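PDB 3TX6: putative branched-chain amino acid transport system substrate-binding protein from Rhodopseudomonas palustris, which probably serves as the periplasmic solute-binding component of an ABC transporter, capturing aromatic acids such as the bound 3-(4-hydroxyphenyl)pyruvate for uptake. Local coordinates for residues A21-P26 with S76-P81; I12-T17 with I25-A30; F172-T177 with G197-A202. One frame throughout, in Å; residues are numbered along the deposited sequence. Where two conformers were deposited one is given.

Interaction 1. Residues A21-P26 with S76-P81; sequences AALGIP and SSVTPP. With ENO (3-(4-hydroxy-phenyl)pyruvic acid), chain D.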
loop_
_atom_site.group_PDB
_atom_site.type_symbol
_atom_site.label_atom_id
_atom_site.label_comp_id
_atom_site.label_asym_id
_atom_site.label_seq_id
_atom_site.Cartn_x
_atom_site.Cartn_y
_atom_site.Cartn_z
ATOM N N ALA A 21 12.421 5.150 -1.761
ATOM C CA ALA A 21 12.200 5.888 -3.002
ATOM C C ALA A 21 11.497 5.052 -4.066
ATOM O O ALA A 21 10.771 5.627 -4.856
ATOM C CB ALA A 21 13.526 6.449 -3.601
ATOM N N ALA A 22 11.743 3.730 -4.101
ATOM C CA ALA A 22 11.121 2.870 -5.103
ATOM C C ALA A 22 9.624 2.756 -4.940
ATOM O O ALA A 22 8.950 2.303 -5.864
ATOM C CB ALA A 22 11.755 1.479 -5.158
ATOM N N LEU A 23 9.119 3.141 -3.773
ATOM C CA LEU A 23 7.669 3.168 -3.550
ATOM C C LEU A 23 7.096 4.524 -3.943
ATOM O O LEU A 23 6.058 4.594 -4.608
ATOM C CB LEU A 23 7.328 2.859 -2.086
ATOM C CG LEU A 23 7.378 1.378 -1.701
ATOM C CD1 LEU A 23 8.808 0.790 -1.811
ATOM C CD2 LEU A 23 6.802 1.169 -0.303
ATOM N N GLY A 24 7.767 5.600 -3.528
ATOM C CA GLY A 24 7.246 6.919 -3.847
ATOM C C GLY A 24 7.396 7.413 -5.285
ATOM O O GLY A 24 6.551 8.180 -5.763
ATOM N N ILE A 25 8.511 7.062 -5.928
ATOM C CA ILE A 25 8.702 7.478 -7.309
ATOM C C ILE A 25 7.521 7.085 -8.214
ATOM O O ILE A 25 6.980 7.947 -8.935
ATOM C CB ILE A 25 10.070 7.017 -7.872
ATOM C CG1 ILE A 25 11.181 7.886 -7.273
ATOM C CG2 ILE A 25 10.104 7.110 -9.408
ATOM C CD1 ILE A 25 12.607 7.349 -7.466
ATOM N N PRO A 26 7.074 5.828 -8.153
ATOM C CA PRO A 26 5.913 5.509 -8.971
ATOM C C PRO A 26 4.605 6.193 -8.568
ATOM O O PRO A 26 3.741 6.476 -9.411
ATOM C CB PRO A 26 5.770 3.975 -8.807
ATOM C CG PRO A 26 7.155 3.518 -8.447
ATOM C CD PRO A 26 7.683 4.613 -7.583
ATOM N N SER A 76 1.651 8.863 3.253
ATOM C CA SER A 76 2.909 8.917 2.536
ATOM C C SER A 76 3.116 7.500 1.947
ATOM O O SER A 76 2.169 6.777 1.755
ATOM C CB SER A 76 4.034 9.363 3.515
ATOM O OG SER A 76 5.329 9.353 2.915
ATOM N N SER A 77 4.377 7.135 1.674
ATOM C CA SER A 77 4.695 5.893 0.969
ATOM C C SER A 77 4.904 4.684 1.901
ATOM O O SER A 77 4.845 3.534 1.479
ATOM C CB SER A 77 5.961 6.085 0.115
ATOM O OG SER A 77 5.762 7.119 -0.854
ATOM N N VAL A 78 5.273 4.975 3.138
ATOM C CA VAL A 78 5.591 3.960 4.140
ATOM C C VAL A 78 4.893 4.373 5.438
ATOM O O VAL A 78 4.424 5.514 5.560
ATOM C CB VAL A 78 7.104 3.695 4.292
ATOM C CG1 VAL A 78 7.646 2.950 3.072
ATOM C CG2 VAL A 78 7.863 5.007 4.567
ATOM N N THR A 79 4.764 3.413 6.358
ATOM C CA THR A 79 3.892 3.615 7.520
ATOM C C THR A 79 4.280 4.762 8.450
ATOM O O THR A 79 3.399 5.548 8.796
ATOM C CB THR A 79 3.656 2.294 8.291
ATOM O OG1 THR A 79 3.045 1.360 7.387
ATOM C CG2 THR A 79 2.780 2.511 9.515
ATOM N N PRO A 80 5.559 4.901 8.834
ATOM C CA PRO A 80 5.855 5.949 9.832
ATOM C C PRO A 80 5.459 7.383 9.388
ATOM O O PRO A 80 4.790 8.087 10.139
ATOM C CB PRO A 80 7.371 5.767 10.099
ATOM C CG PRO A 80 7.557 4.289 9.868
ATOM C CD PRO A 80 6.716 4.034 8.635
ATOM N N PRO A 81 5.823 7.799 8.178
ATOM C CA PRO A 81 5.372 9.152 7.782
ATOM C C PRO A 81 3.832 9.233 7.558
ATOM O O PRO A 81 3.242 10.318 7.621
ATOM C CB PRO A 81 6.143 9.404 6.495
ATOM C CG PRO A 81 6.488 8.060 5.971
ATOM C CD PRO A 81 6.726 7.214 7.200
HETATM O O4 ENO D . 3.684 0.648 4.612
HETATM C C9 ENO D . 3.187 0.342 1.251
HETATM C C8 ENO D . 2.102 0.112 0.430
HETATM C C7 ENO D . 1.495 -1.153 0.370
HETATM C C6 ENO D . 1.948 -2.138 1.226
HETATM C C5 ENO D . 3.053 -1.926 2.046
HETATM C C4 ENO D . 3.681 -0.669 2.081
HETATM O O3 ENO D . 0.391 -1.321 -0.455
HETATM C C3 ENO D . 4.915 -0.444 2.909
HETATM C C2 ENO D . 4.774 0.175 4.246
HETATM C C1 ENO D . 5.982 0.318 5.045
HETATM O O2 ENO D . 5.882 0.888 6.151
HETATM O O1 ENO D . 7.093 -0.130 4.631
#
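L23 and the bound ENO approach the S77 carbonyl oxygen from opposite sides of its peptide plane. The methyl L23 CD2 lies 3.5 Å from S77 O, well out of the plane, while the aromatic carbon ENO C9 comes to 3.6 Å from the same S77 O on the other side. A second flat group, the ENO carboxylate, is covered on one face by V78: its CB stands over ENO C1, and V78 CG1 comes to 3.5 Å from ENO O1. The T79 amide approaches from this side too, tilted from the carboxylate plane, and gives a nearly straight hydrogen bond of 2.8 Å from T79 N to ENO O2 (170°). T79 OG1 is close to the keto oxygen ENO O4 and is also bonded to P101 O.

Across the contact L23 CD2 meets V78 CG1 at 3.9 Å, the two side chains crossing at about a right angle, so a small apolar wall adjoins the polar end of the ligand. Beside it the backbones draw together where G24 faces S77. The S77 hydroxyl, turned anti to its carbonyl carbon (chi1 -60°), lies 3.3 Å from G24 CA; a CB on that residue would come tight against S77 OG. This buried hydroxyl is satisfied by E27 OE1 and T15 N, which fixes its rotation. L23 also packs on F283 of helix 282-304.

V78 occupies the N-cap position of helix 79-92, so the ligand carboxylate receives an amide from the first turn, where the helix dipole would probably favour a negative charge. The ligand cleft between two lobes is characteristic of the periplasmic binding protein fold; S77, V78 and T79 line it here, holding a carboxylate as probably in related branched-chain amino acid-binding proteins.

Interaction 2. Residues I12-T17 with I25-A30; sequences ITVTTT and IPERNA
T16 places OG1 between its backbone N and carbonyl carbon (chi1 61°), which swings the methyl CG2 round to the N side and against I25. I25 in turn carries CG1 beside its own N (chi1 -74°), and T16 CB and I25 CG1 meet at 4.1 Å. The two residues belong to the opening beta-alpha unit of the first lobe: strand 8-14 leads through a short loop into helix 21-29, and the chain later returns in the parallel neighbour 41-49, a beta-alpha-beta arrangement of the Rossmann-like kind expected of this fold.

Strand and helix diverge from the loop, the CA atoms being 5.0 Å apart between T16 and I25 but 7.2 Å between V14 and R28. In the loop, T16 CG2 lies 3.9 Å from I25 N, at the helix backbone itself, and the end of the isoleucine, CD1, reaches beside T16 O. The neighbouring carbonyl, T15 O, is 3.8 Å from I25 N, too far to bond it; that amide is instead spent within the helix on A21 O.

Further along, V14 turns both methyls to the helix. CG2 faces the aliphatic base of R28, with V14 CG2 and R28 CB 4.4 Å apart, a loose contact on the more exposed side of the helix. E27 runs out extended beyond CG and crosses V14 obliquely. Its carboxylate is buried against a hydrophobic partner, but OE1 is bonded to S77 OG, and F283 of helix 282-304 packs on the side chain. Two aspartates serve much of the polar side of 12-17: D50 bonds T13 OG1 and T15 OG1, and D49 takes T16 N and T17 OG1. The nearest approach between valine and glutamate is from V14 CG1 to E27 OE1, 3.6 Å.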
loop_
_atom_site.group_PDB
_atom_site.type_symbol
_atom_site.label_atom_id
_atom_site.label_comp_id
_atom_site.label_asym_id
_atom_site.label_seq_id
_atom_site.Cartn_x
_atom_site.Cartn_y
_atom_site.Cartn_z
ATOM N N ILE A 12 0.054 16.165 -1.733
ATOM C CA ILE A 12 0.563 14.810 -1.711
ATOM C C ILE A 12 1.986 14.819 -1.179
ATOM O O ILE A 12 2.849 15.511 -1.731
ATOM C CB ILE A 12 0.542 14.202 -3.111
ATOM C CG1 ILE A 12 -0.875 14.382 -3.716
ATOM C CG2 ILE A 12 0.974 12.724 -3.060
ATOM C CD1 ILE A 12 -1.108 13.715 -5.048
ATOM N N THR A 13 2.228 14.037 -0.117
ATOM C CA THR A 13 3.582 13.801 0.348
ATOM C C THR A 13 3.920 12.342 0.174
ATOM O O THR A 13 3.197 11.474 0.656
ATOM C CB THR A 13 3.817 14.291 1.830
ATOM O OG1 THR A 13 5.232 14.192 2.158
ATOM C CG2 THR A 13 2.920 13.630 2.860
ATOM N N VAL A 14 4.994 12.078 -0.579
ATOM C CA VAL A 14 5.445 10.744 -0.808
ATOM C C VAL A 14 6.965 10.670 -0.701
ATOM O O VAL A 14 7.643 11.676 -0.542
ATOM C CB VAL A 14 4.955 10.219 -2.185
ATOM C CG1 VAL A 14 3.457 9.920 -2.178
ATOM C CG2 VAL A 14 5.380 11.166 -3.301
ATOM N N THR A 15 7.474 9.453 -0.740
ATOM C CA THR A 15 8.890 9.202 -0.477
ATOM C C THR A 15 9.621 8.920 -1.789
ATOM O O THR A 15 9.579 7.802 -2.341
ATOM C CB THR A 15 9.046 8.006 0.469
ATOM O OG1 THR A 15 8.225 8.212 1.643
ATOM C CG2 THR A 15 10.559 7.802 0.818
ATOM N N THR A 16 10.306 9.946 -2.271
ATOM C CA THR A 16 11.000 9.860 -3.545
ATOM C C THR A 16 12.528 9.904 -3.389
ATOM O O THR A 16 13.242 9.857 -4.386
ATOM C CB THR A 16 10.520 10.914 -4.534
ATOM O OG1 THR A 16 10.768 12.226 -4.013
ATOM C CG2 THR A 16 9.077 10.734 -4.858
ATOM N N THR A 17 13.002 9.984 -2.148
ATOM C CA THR A 17 14.421 9.828 -1.796
ATOM C C THR A 17 14.551 8.921 -0.571
ATOM O O THR A 17 13.569 8.734 0.158
ATOM C CB THR A 17 15.091 11.180 -1.442
ATOM O OG1 THR A 17 14.436 11.770 -0.301
ATOM C CG2 THR A 17 15.067 12.120 -2.612
ATOM N N ILE A 25 8.511 7.062 -5.928
ATOM C CA ILE A 25 8.702 7.478 -7.309
ATOM C C ILE A 25 7.521 7.085 -8.214
ATOM O O ILE A 25 6.980 7.947 -8.935
ATOM C CB ILE A 25 10.070 7.017 -7.872
ATOM C CG1 ILE A 25 11.181 7.886 -7.273
ATOM C CG2 ILE A 25 10.104 7.110 -9.408
ATOM C CD1 ILE A 25 12.607 7.349 -7.466
ATOM N N PRO A 26 7.074 5.828 -8.153
ATOM C CA PRO A 26 5.913 5.509 -8.971
ATOM C C PRO A 26 4.605 6.193 -8.568
ATOM O O PRO A 26 3.741 6.476 -9.411
ATOM C CB PRO A 26 5.770 3.975 -8.807
ATOM C CG PRO A 26 7.155 3.518 -8.447
ATOM C CD PRO A 26 7.683 4.613 -7.583
ATOM N N GLU A 27 4.480 6.452 -7.272
ATOM C CA GLU A 27 3.326 7.205 -6.779
ATOM C C GLU A 27 3.264 8.601 -7.356
ATOM O O GLU A 27 2.184 9.071 -7.774
ATOM C CB GLU A 27 3.338 7.212 -5.248
ATOM C CG GLU A 27 2.989 5.833 -4.730
ATOM C CD GLU A 27 3.220 5.520 -3.264
ATOM O OE1 GLU A 27 3.772 6.317 -2.513
ATOM O OE2 GLU A 27 2.834 4.373 -2.906
ATOM N N ARG A 28 4.412 9.281 -7.377
ATOM C CA ARG A 28 4.501 10.608 -7.967
ATOM C C ARG A 28 4.287 10.535 -9.482
ATOM O O ARG A 28 3.547 11.329 -10.046
ATOM C CB ARG A 28 5.862 11.225 -7.653
ATOM C CG ARG A 28 6.150 12.503 -8.420
ATOM C CD ARG A 28 7.269 13.311 -7.748
ATOM N NE ARG A 28 7.553 14.548 -8.470
ATOM C CZ ARG A 28 8.330 14.611 -9.550
ATOM N NH1 ARG A 28 8.526 15.778 -10.163
ATOM N NH2 ARG A 28 8.899 13.499 -10.014
ATOM N N ASN A 29 4.916 9.570 -10.132
ATOM C CA ASN A 29 4.799 9.461 -11.585
ATOM C C ASN A 29 3.359 9.150 -12.029
ATOM O O ASN A 29 2.931 9.560 -13.098
ATOM C CB ASN A 29 5.755 8.428 -12.152
ATOM C CG ASN A 29 7.204 8.863 -12.140
ATOM O OD1 ASN A 29 7.507 10.027 -11.988
ATOM N ND2 ASN A 29 8.101 7.903 -12.334
ATOM N N ALA A 30 2.595 8.426 -11.212
ATOM C CA ALA A 30 1.271 8.044 -11.604
ATOM C C ALA A 30 0.367 9.290 -11.720
ATOM O O ALA A 30 -0.696 9.226 -12.374
ATOM C CB ALA A 30 0.671 7.060 -10.584
#

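Interaction 3. Residues F172-T177 with G197-A202; sequences FARPDT and GASGTA. With ENO (3-(4-hydroxy-phenyl)pyruvic acid), chain D.
R174 leaves its CB with CG anti to the carbonyl carbon (chi1 -70°), and then runs fully extended through CG and CD to NE, past Y143, until its guanidinium arrives beside S199. NE forms a salt bridge with D145 OD2. CZ faces the carboxylate carbon of ENO edge-on and in plane, and the two terminal nitrogens each take one oxygen: R174 NH1 donates to ENO O2 at 2.7 Å (153°) and R174 NH2 to ENO O1 at 2.9 Å (158°). This is the end-on, two-pronged grip of an arginine on a carboxylate, while D145 on NE helps hold the guanidinium's orientation.

S199 approaches from 197-202. Its OG donates to ENO O1 at 2.7 Å and is also bonded to Y143 OH, so that O1 receives both arginine and serine; R174 NH2 and S199 OG themselves are 4.1 Å apart, brought together by a shared acceptor rather than by a bond. A leucine in place of R174 would probably leave the ligand carboxylate without its guanidinium partner and D145 without its salt-bridge mate.

Deeper in the lobe the contact is apolar. The ring corner F172 CZ lies 3.8 Å from A198 CB, and F172 CE2 lies against A202 CB; an edge-to-face stack with Y143 further fixes this ring. The arginine's own backbone is shaped by a type I turn from A173 to D176, closed by D176 N to A173 O and reinforced by A173 N, which meets D176 OD2 from above the carboxylate plane.

F172 ends edge strand 165-172 and G197 ends strand 193-197, with strand 137-143, which carries Y143, between them; the turn leads toward helix 180-189, and A202 lies on the weakly bonded beginning of helix 200-213.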
loop_
_atom_site.group_PDB
_atom_site.type_symbol
_atom_site.label_atom_id
_atom_site.label_comp_id
_atom_site.label_asym_id
_atom_site.label_seq_id
_atom_site.Cartn_x
_atom_site.Cartn_y
_atom_site.Cartn_z
ATOM N N PHE A 172 14.369 -6.540 12.194
ATOM C CA PHE A 172 15.502 -5.697 11.744
ATOM C C PHE A 172 14.957 -4.302 11.521
ATOM O O PHE A 172 13.723 -4.160 11.392
ATOM C CB PHE A 172 16.187 -6.250 10.497
ATOM C CG PHE A 172 15.348 -6.304 9.247
ATOM C CD1 PHE A 172 14.362 -7.260 9.073
ATOM C CD2 PHE A 172 15.607 -5.430 8.188
ATOM C CE1 PHE A 172 13.661 -7.352 7.878
ATOM C CE2 PHE A 172 14.898 -5.518 6.998
ATOM C CZ PHE A 172 13.937 -6.491 6.826
ATOM N N ALA A 173 15.856 -3.309 11.536
ATOM C CA ALA A 173 15.517 -1.920 11.228
ATOM C C ALA A 173 15.630 -1.611 9.735
ATOM O O ALA A 173 16.452 -2.221 9.015
ATOM C CB ALA A 173 16.369 -0.973 12.039
ATOM N N ARG A 174 14.746 -0.704 9.266
ATOM C CA ARG A 174 14.693 -0.323 7.848
ATOM C C ARG A 174 16.068 -0.067 7.224
ATOM O O ARG A 174 16.327 -0.512 6.103
ATOM C CB ARG A 174 13.796 0.912 7.628
ATOM C CG ARG A 174 12.329 0.617 7.848
ATOM C CD ARG A 174 11.452 1.869 7.795
ATOM N NE ARG A 174 10.109 1.467 8.199
ATOM C CZ ARG A 174 9.122 1.149 7.367
ATOM N NH1 ARG A 174 7.990 0.732 7.873
ATOM N NH2 ARG A 174 9.257 1.245 6.038
ATOM N N PRO A 175 16.927 0.682 7.923
ATOM C CA PRO A 175 18.237 1.013 7.346
ATOM C C PRO A 175 19.303 -0.104 7.305
ATOM O O PRO A 175 20.398 0.129 6.811
ATOM C CB PRO A 175 18.734 2.147 8.240
ATOM C CG PRO A 175 17.584 2.607 9.032
ATOM C CD PRO A 175 16.684 1.430 9.175
ATOM N N ASP A 176 19.003 -1.287 7.821
ATOM C CA ASP A 176 20.018 -2.349 7.890
ATOM C C ASP A 176 20.350 -2.924 6.530
ATOM O O ASP A 176 19.469 -3.202 5.709
ATOM C CB ASP A 176 19.504 -3.486 8.818
ATOM C CG ASP A 176 19.316 -3.037 10.285
ATOM O OD1 ASP A 176 19.658 -1.887 10.605
ATOM O OD2 ASP A 176 18.811 -3.831 11.124
ATOM N N THR A 177 21.639 -3.145 6.289
ATOM C CA THR A 177 22.047 -3.820 5.049
ATOM C C THR A 177 22.468 -5.279 5.256
ATOM O O THR A 177 22.840 -5.950 4.289
ATOM C CB THR A 177 23.186 -3.064 4.430
ATOM O OG1 THR A 177 24.153 -2.890 5.466
ATOM C CG2 THR A 177 22.682 -1.683 3.924
ATOM N N GLY A 197 8.186 -9.530 6.719
ATOM C CA GLY A 197 7.371 -8.288 6.955
ATOM C C GLY A 197 8.184 -7.013 6.703
ATOM O O GLY A 197 8.703 -6.356 7.610
ATOM N N ALA A 198 8.324 -6.676 5.431
ATOM C CA ALA A 198 9.163 -5.574 5.062
ATOM C C ALA A 198 8.619 -5.028 3.728
ATOM O O ALA A 198 7.521 -5.389 3.303
ATOM C CB ALA A 198 10.613 -6.039 4.979
ATOM N N SER A 199 9.374 -4.142 3.085
ATOM C CA SER A 199 8.915 -3.478 1.863
ATOM C C SER A 199 10.130 -3.025 1.083
ATOM O O SER A 199 11.220 -2.897 1.633
ATOM C CB SER A 199 8.048 -2.279 2.196
ATOM O OG SER A 199 8.771 -1.316 2.935
ATOM N N GLY A 200 9.921 -2.816 -0.206
ATOM C CA GLY A 200 10.940 -2.327 -1.112
ATOM C C GLY A 200 12.190 -3.144 -1.103
ATOM O O GLY A 200 12.132 -4.393 -1.164
ATOM N N THR A 201 13.320 -2.443 -1.064
ATOM C CA THR A 201 14.607 -3.100 -1.263
ATOM C C THR A 201 14.866 -3.988 -0.047
ATOM O O THR A 201 15.351 -5.096 -0.197
ATOM C CB THR A 201 15.741 -2.080 -1.580
ATOM O OG1 THR A 201 15.879 -1.128 -0.525
ATOM C CG2 THR A 201 15.417 -1.358 -2.851
ATOM N N ALA A 202 14.406 -3.550 1.128
ATOM C CA ALA A 202 14.555 -4.359 2.329
ATOM C C ALA A 202 13.802 -5.710 2.282
ATOM O O ALA A 202 14.249 -6.670 2.916
ATOM C CB ALA A 202 14.145 -3.529 3.530
HETATM O O4 ENO D . 3.684 0.648 4.612
HETATM C C9 ENO D . 3.187 0.342 1.251
HETATM C C8 ENO D . 2.102 0.112 0.430
HETATM C C7 ENO D . 1.495 -1.153 0.370
HETATM C C6 ENO D . 1.948 -2.138 1.226
HETATM C C5 ENO D . 3.053 -1.926 2.046
HETATM C C4 ENO D . 3.681 -0.669 2.081
HETATM O O3 ENO D . 0.391 -1.321 -0.455
HETATM C C3 ENO D . 4.915 -0.444 2.909
HETATM C C2 ENO D . 4.774 0.175 4.246
HETATM C C1 ENO D . 5.982 0.318 5.045
HETATM O O2 ENO D . 5.882 0.888 6.151
HETATM O O1 ENO D . 7.093 -0.130 4.631
#

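From the N terminus, strand 8-14 turns through a short loop into helix 21-29, and interaction 2 closes that loop. Interaction 1 begins on the same helix, sharing I25 and P26, and closes a longer excursion through strand 41-49 and helix 54-67 to 76-81; the two loops therefore overlap rather than nest. They also touch, at the S77 hydroxyl between E27 and T15. Interaction 3 follows in series, within the second lobe, where it brings the ends of strands 165-172 and 193-197 together. Interactions 1 and 3 meet across the cleft, through V78 and P80 against R174 and L23 against G200, with ENO held between.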